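Local coordinates for protein aldose-aldose oxidoreductase (Caulobacter crescentus, PDB 5A04) that probably oxidises one aldose sugar and reduces another by means of a bound NADP(H) cofactor, at residues N248-S253 and V259-A264; N139-K144 and Q270-Q275. All coordinates share one frame; numbering follows the deposited sequence.

Interaction 1 (N248-S253 and V259-A264)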
loop_
_atom_site.group_PDB
_atom_site.type_symbol
_atom_site.label_atom_id
_atom_site.label_comp_id
_atom_site.label_asym_id
_atom_site.label_seq_id
_atom_site.Cartn_x
_atom_site.Cartn_y
_atom_site.Cartn_z
ATOM N N ASN A 248 3.404 -0.114 -10.260
ATOM C CA ASN A 248 2.499 0.787 -10.945
ATOM C C ASN A 248 1.106 0.265 -10.772
ATOM O O ASN A 248 0.655 -0.578 -11.543
ATOM C CB ASN A 248 2.846 0.903 -12.436
ATOM C CG ASN A 248 2.075 2.028 -13.120
ATOM O OD1 ASN A 248 0.858 2.105 -13.019
ATOM N ND2 ASN A 248 2.793 2.931 -13.773
ATOM N N ARG A 249 0.408 0.758 -9.760
ATOM C CA ARG A 249 -0.868 0.143 -9.432
ATOM C C ARG A 249 -1.672 0.982 -8.477
ATOM O O ARG A 249 -1.132 1.827 -7.763
ATOM C CB ARG A 249 -0.630 -1.240 -8.810
ATOM C CG ARG A 249 0.134 -1.187 -7.475
ATOM C CD ARG A 249 0.432 -2.596 -6.959
ATOM N NE ARG A 249 0.854 -2.573 -5.557
ATOM C CZ ARG A 249 0.564 -3.524 -4.673
ATOM N NH1 ARG A 249 -0.134 -4.594 -5.040
ATOM N NH2 ARG A 249 0.983 -3.405 -3.416
ATOM N N TYR A 250 -2.975 0.743 -8.462
ATOM C CA TYR A 250 -3.764 1.185 -7.326
ATOM C C TYR A 250 -4.945 0.282 -7.071
ATOM O O TYR A 250 -5.428 -0.397 -7.983
ATOM C CB TYR A 250 -4.226 2.644 -7.494
ATOM C CG TYR A 250 -5.116 3.028 -8.664
ATOM C CD1 TYR A 250 -6.445 2.606 -8.749
ATOM C CD2 TYR A 250 -4.644 3.899 -9.642
ATOM C CE1 TYR A 250 -7.262 3.019 -9.803
ATOM C CE2 TYR A 250 -5.449 4.315 -10.689
ATOM C CZ TYR A 250 -6.756 3.880 -10.759
ATOM O OH TYR A 250 -7.546 4.330 -11.804
ATOM N N ARG A 251 -5.372 0.245 -5.804
ATOM C CA ARG A 251 -6.637 -0.368 -5.426
ATOM C C ARG A 251 -7.423 0.641 -4.602
ATOM O O ARG A 251 -6.878 1.228 -3.660
ATOM C CB ARG A 251 -6.440 -1.658 -4.619
ATOM C CG ARG A 251 -7.788 -2.268 -4.226
ATOM C CD ARG A 251 -7.662 -3.455 -3.298
ATOM N NE ARG A 251 -6.987 -4.581 -3.932
ATOM C CZ ARG A 251 -6.872 -5.782 -3.376
ATOM N NH1 ARG A 251 -7.377 -6.013 -2.166
ATOM N NH2 ARG A 251 -6.243 -6.751 -4.025
ATOM N N VAL A 252 -8.680 0.865 -4.968
ATOM C CA VAL A 252 -9.563 1.708 -4.173
ATOM C C VAL A 252 -10.647 0.799 -3.584
ATOM O O VAL A 252 -11.208 -0.048 -4.285
ATOM C CB VAL A 252 -10.158 2.884 -5.012
ATOM C CG1 VAL A 252 -10.747 2.397 -6.341
ATOM C CG2 VAL A 252 -11.187 3.696 -4.197
ATOM N N SER A 253 -10.889 0.939 -2.279
ATOM C CA SER A 253 -11.806 0.048 -1.561
ATOM C C SER A 253 -12.810 0.815 -0.708
ATOM O O SER A 253 -12.482 1.846 -0.110
ATOM C CB SER A 253 -11.042 -0.917 -0.645
ATOM O OG SER A 253 -9.939 -1.528 -1.286
ATOM N N VAL A 259 -11.840 -2.028 -6.391
ATOM C CA VAL A 259 -11.383 -2.186 -7.764
ATOM C C VAL A 259 -9.911 -1.799 -7.832
ATOM O O VAL A 259 -9.463 -0.865 -7.157
ATOM C CB VAL A 259 -12.234 -1.344 -8.771
ATOM C CG1 VAL A 259 -12.312 0.100 -8.372
ATOM C CG2 VAL A 259 -11.693 -1.477 -10.188
ATOM N N GLU A 260 -9.147 -2.542 -8.618
ATOM C CA GLU A 260 -7.729 -2.243 -8.754
ATOM C C GLU A 260 -7.305 -2.321 -10.207
ATOM O O GLU A 260 -7.947 -3.002 -11.014
ATOM C CB GLU A 260 -6.890 -3.210 -7.919
ATOM C CG GLU A 260 -6.882 -4.651 -8.449
ATOM C CD GLU A 260 -6.107 -5.604 -7.544
ATOM O OE1 GLU A 260 -5.643 -5.181 -6.452
ATOM O OE2 GLU A 260 -5.970 -6.788 -7.925
ATOM N N ILE A 261 -6.225 -1.618 -10.529
ATOM C CA ILE A 261 -5.602 -1.687 -11.848
ATOM C C ILE A 261 -4.118 -1.898 -11.636
ATOM O O ILE A 261 -3.496 -1.203 -10.821
ATOM C CB ILE A 261 -5.827 -0.401 -12.691
ATOM C CG1 ILE A 261 -7.229 0.159 -12.477
ATOM C CG2 ILE A 261 -5.573 -0.679 -14.187
ATOM C CD1 ILE A 261 -7.487 1.458 -13.251
ATOM N N ASP A 262 -3.552 -2.865 -12.352
ATOM C CA ASP A 262 -2.126 -3.175 -12.250
ATOM C C ASP A 262 -1.669 -3.863 -13.540
ATOM O O ASP A 262 -2.027 -5.014 -13.778
ATOM C CB ASP A 262 -1.873 -4.066 -11.029
ATOM C CG ASP A 262 -0.401 -4.335 -10.777
ATOM O OD1 ASP A 262 0.473 -3.817 -11.510
ATOM O OD2 ASP A 262 -0.118 -5.079 -9.813
ATOM N N PRO A 263 -0.893 -3.161 -14.382
ATOM C CA PRO A 263 -0.411 -1.780 -14.218
ATOM C C PRO A 263 -1.539 -0.758 -14.373
ATOM O O PRO A 263 -2.490 -1.005 -15.102
ATOM C CB PRO A 263 0.605 -1.632 -15.354
ATOM C CG PRO A 263 0.056 -2.529 -16.435
ATOM C CD PRO A 263 -0.488 -3.729 -15.685
ATOM N N ALA A 264 -1.431 0.376 -13.696
ATOM C CA ALA A 264 -2.513 1.357 -13.683
ATOM C C ALA A 264 -2.295 2.534 -14.645
ATOM O O ALA A 264 -3.226 2.971 -15.323
ATOM C CB ALA A 264 -2.713 1.893 -12.252
HETATM O O HOH W 1 2.838 -3.022 -10.142
HETATM O O HOH W 2 -1.594 -5.254 -7.632
#
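Arg251 and Glu260 face each other in a non-hydrogen-bonded pair of an antiparallel hairpin and show how a single carboxylate oxygen can be shared. The arginine presents its side to that oxygen: Arg251 NE reaches Glu260 OE1 at 2.9 Å and NH2 reaches the same OE1 at 3.0 Å, both from one face of the carboxylate. OE1 lies in the guanidinium plane, while the two flat groups are turned 52° apart. CG of Arg251 is anti to the backbone N (chi1 179°), and a bend at chi3 of -65° swings the guanidinium across to the glutamate. Glu260 OE2 pairs with Arg273, and Arg251 NH2 also meets Asp262 of the second subunit, so the cluster spans the dimer interface. With an alanine at this position, Glu260 OE1 would probably lose its two-nitrogen grip and Asp262 of the second subunit one of its positive partners.

Strands 247-254 and 257-261 form this hairpin within the mixed sheet of the C-terminal alpha/beta domain; Asn248 and Arg249, both opposite Asp160 on strand 156-162, make a classic beta bulge. On the other face, Tyr250 and Ile261 lie side by side, CD1 of the isoleucine 3.6 Å from Tyr250 CZ, while Ala264 CB approaches Tyr250 CD2 obliquely at 3.8 Å. Tyr250 OH bonds to Asn139 on the covering helix 137-147. Farther along, Val252 CG1 and Val259 CG1 press together at 3.4 Å, tighter than usual.

Past the end of strand 257-261, the N-H of Ala264 meets Asn248 OD1 at 2.9 Å from above the plane of the asparagine amide; the same oxygen accepts from Thr265, a glucose-pocket residue. Arg249, salt-bridged to Asp160, reaches Asp262 OD2 through a water that accepts from its NH1.

Interaction 2 (N139-K144 and Q270-Q275)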
loop_
_atom_site.group_PDB
_atom_site.type_symbol
_atom_site.label_atom_id
_atom_site.label_comp_id
_atom_site.label_asym_id
_atom_site.label_seq_id
_atom_site.Cartn_x
_atom_site.Cartn_y
_atom_site.Cartn_z
ATOM N N ASN A 139 -8.728 3.610 -16.132
ATOM C CA ASN A 139 -8.821 4.662 -15.115
ATOM C C ASN A 139 -10.197 5.317 -15.116
ATOM O O ASN A 139 -10.798 5.540 -14.064
ATOM C CB ASN A 139 -7.722 5.711 -15.331
ATOM C CG ASN A 139 -6.379 5.242 -14.831
ATOM O OD1 ASN A 139 -6.003 5.523 -13.690
ATOM N ND2 ASN A 139 -5.652 4.500 -15.664
ATOM N N ILE A 140 -10.708 5.617 -16.303
ATOM C CA ILE A 140 -12.038 6.194 -16.425
ATOM C C ILE A 140 -13.091 5.261 -15.814
ATOM O O ILE A 140 -13.969 5.709 -15.077
ATOM C CB ILE A 140 -12.357 6.496 -17.895
ATOM C CG1 ILE A 140 -11.483 7.665 -18.369
ATOM C CG2 ILE A 140 -13.823 6.841 -18.074
ATOM C CD1 ILE A 140 -11.556 7.915 -19.853
ATOM N N GLU A 141 -12.963 3.964 -16.081
ATOM C CA GLU A 141 -13.871 2.962 -15.514
ATOM C C GLU A 141 -13.822 2.928 -13.974
ATOM O O GLU A 141 -14.865 2.867 -13.324
ATOM C CB GLU A 141 -13.544 1.578 -16.078
ATOM C CG GLU A 141 -14.559 0.495 -15.700
ATOM C CD GLU A 141 -15.769 0.433 -16.633
ATOM O OE1 GLU A 141 -15.776 1.094 -17.692
ATOM O OE2 GLU A 141 -16.729 -0.294 -16.298
ATOM N N ALA A 142 -12.619 2.982 -13.405
ATOM C CA ALA A 142 -12.462 3.004 -11.943
ATOM C C ALA A 142 -13.120 4.238 -11.329
ATOM O O ALA A 142 -13.862 4.147 -10.349
ATOM C CB ALA A 142 -10.977 2.964 -11.558
ATOM N N ILE A 143 -12.823 5.399 -11.896
ATOM C CA ILE A 143 -13.421 6.636 -11.418
ATOM C C ILE A 143 -14.946 6.536 -11.454
ATOM O O ILE A 143 -15.614 6.887 -10.478
ATOM C CB ILE A 143 -12.958 7.857 -12.250
ATOM C CG1 ILE A 143 -11.458 8.114 -12.046
ATOM C CG2 ILE A 143 -13.750 9.102 -11.868
ATOM C CD1 ILE A 143 -10.863 9.102 -13.065
ATOM N N LYS A 144 -15.493 6.027 -12.558
ATOM C CA LYS A 144 -16.950 5.916 -12.692
ATOM C C LYS A 144 -17.561 4.961 -11.664
ATOM O O LYS A 144 -18.620 5.248 -11.101
ATOM C CB LYS A 144 -17.343 5.457 -14.100
ATOM C CG LYS A 144 -18.853 5.555 -14.355
ATOM C CD LYS A 144 -19.276 6.998 -14.653
ATOM C CE LYS A 144 -20.775 7.234 -14.452
ATOM N NZ LYS A 144 -21.629 6.202 -15.108
ATOM N N GLN A 270 -2.697 -2.012 -19.235
ATOM C CA GLN A 270 -3.610 -1.955 -18.081
ATOM C C GLN A 270 -4.454 -3.222 -17.922
ATOM O O GLN A 270 -4.982 -3.761 -18.899
ATOM C CB GLN A 270 -4.554 -0.753 -18.199
ATOM C CG GLN A 270 -3.998 0.560 -17.642
ATOM C CD GLN A 270 -3.037 1.265 -18.586
ATOM O OE1 GLN A 270 -2.676 0.744 -19.651
ATOM N NE2 GLN A 270 -2.630 2.475 -18.208
ATOM N N ALA A 271 -4.567 -3.696 -16.684
ATOM C CA ALA A 271 -5.444 -4.819 -16.353
ATOM C C ALA A 271 -6.201 -4.479 -15.080
ATOM O O ALA A 271 -5.588 -4.121 -14.082
ATOM C CB ALA A 271 -4.641 -6.111 -16.178
ATOM N N MET A 272 -7.524 -4.596 -15.120
ATOM C CA MET A 272 -8.362 -4.264 -13.965
ATOM C C MET A 272 -9.020 -5.507 -13.363
ATOM O O MET A 272 -9.464 -6.399 -14.083
ATOM C CB MET A 272 -9.427 -3.234 -14.365
ATOM C CG MET A 272 -10.582 -3.079 -13.365
ATOM S SD MET A 272 -11.778 -1.808 -13.882
ATOM C CE MET A 272 -10.841 -0.327 -13.601
ATOM N N ARG A 273 -9.053 -5.573 -12.036
ATOM C CA ARG A 273 -9.754 -6.641 -11.327
ATOM C C ARG A 273 -10.682 -5.981 -10.315
ATOM O O ARG A 273 -10.329 -4.955 -9.729
ATOM C CB ARG A 273 -8.742 -7.573 -10.648
ATOM C CG ARG A 273 -9.322 -8.768 -9.918
ATOM C CD ARG A 273 -8.197 -9.723 -9.516
ATOM N NE ARG A 273 -7.329 -9.163 -8.478
ATOM C CZ ARG A 273 -7.053 -9.775 -7.330
ATOM N NH1 ARG A 273 -7.578 -10.967 -7.068
ATOM N NH2 ARG A 273 -6.255 -9.197 -6.439
ATOM N N ALA A 274 -11.875 -6.527 -10.111
ATOM C CA ALA A 274 -12.779 -5.911 -9.143
ATOM C C ALA A 274 -13.495 -6.958 -8.313
ATOM O O ALA A 274 -13.702 -8.091 -8.752
ATOM C CB ALA A 274 -13.785 -5.019 -9.841
ATOM N N GLN A 275 -13.876 -6.562 -7.110
ATOM C CA GLN A 275 -14.615 -7.430 -6.207
ATOM C C GLN A 275 -15.831 -6.625 -5.755
ATOM O O GLN A 275 -15.691 -5.691 -4.962
ATOM C CB GLN A 275 -13.718 -7.862 -5.040
ATOM C CG GLN A 275 -14.273 -8.959 -4.146
ATOM C CD GLN A 275 -15.056 -8.404 -2.988
ATOM O OE1 GLN A 275 -14.502 -7.740 -2.104
ATOM N NE2 GLN A 275 -16.358 -8.648 -2.992
#
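Met272 reaches from its strand to helix 137-147 with the end of its side chain, and the contact illustrates how an unbranched thioether can bridge a sheet and the helix that covers it. Its CG stands anti to the backbone N (chi1 165°) and the next torsion is also extended, which carries SD straight out toward the helix; the turn comes only at chi3, -72°, and brings the methyl round to the helix backbone. Met272 CE then lies 3.8 Å from Ala142 N and 3.9 Å from Ala142 CB, a small side chain that lets the methyl come close to the helix.

Glu141 crosses the methionine at about a right angle. Glu141 CG sits 4.0 Å from Met272 SD, so the touching is done by the aliphatic part of the glutamate. A bend at chi2 of 85° takes the carboxylate onward, where OE2 forms a salt bridge with Arg283 and OE1 accepts from the backbone N of Ala286.

Earlier in the helix, Asn139 ND2 and Gln270 NE2 come no nearer than 4.4 Å and do not bond to each other; both instead donate to the carbonyl of Ala264. Asn139 OD1 is bonded to Tyr250, and Gln270 NE2 also donates to the carbonyl of Ser266. Helix 137-147 thus lies across one face of the mixed sheet, with Met272 packed beside Val259 and Ile261 of the neighbouring strand 257-261 and Ala142 resting against Leu197 of helix 182-198.

The centres of the two interactions are about 7 Å apart, on the same side of the chain's centre. Along the chain, helix 137-147 comes first, then the hairpin strands of interaction 1, then strand 272-275, so interaction 2 joins segments lying before and after the whole of interaction 1. Strands 257-261 and 272-275 are neighbours in the mixed sheet of the C-terminal domain, and the helix covers one face of both. The two contacts also meet where Pro263 O packs against Gln270 CG; Glu260 and Arg273 pair across the same two strands and belong to the dimer interface. One sheet thereby serves a helix-packed interior and a subunit contact, with the glucose pocket near the Asn248 end.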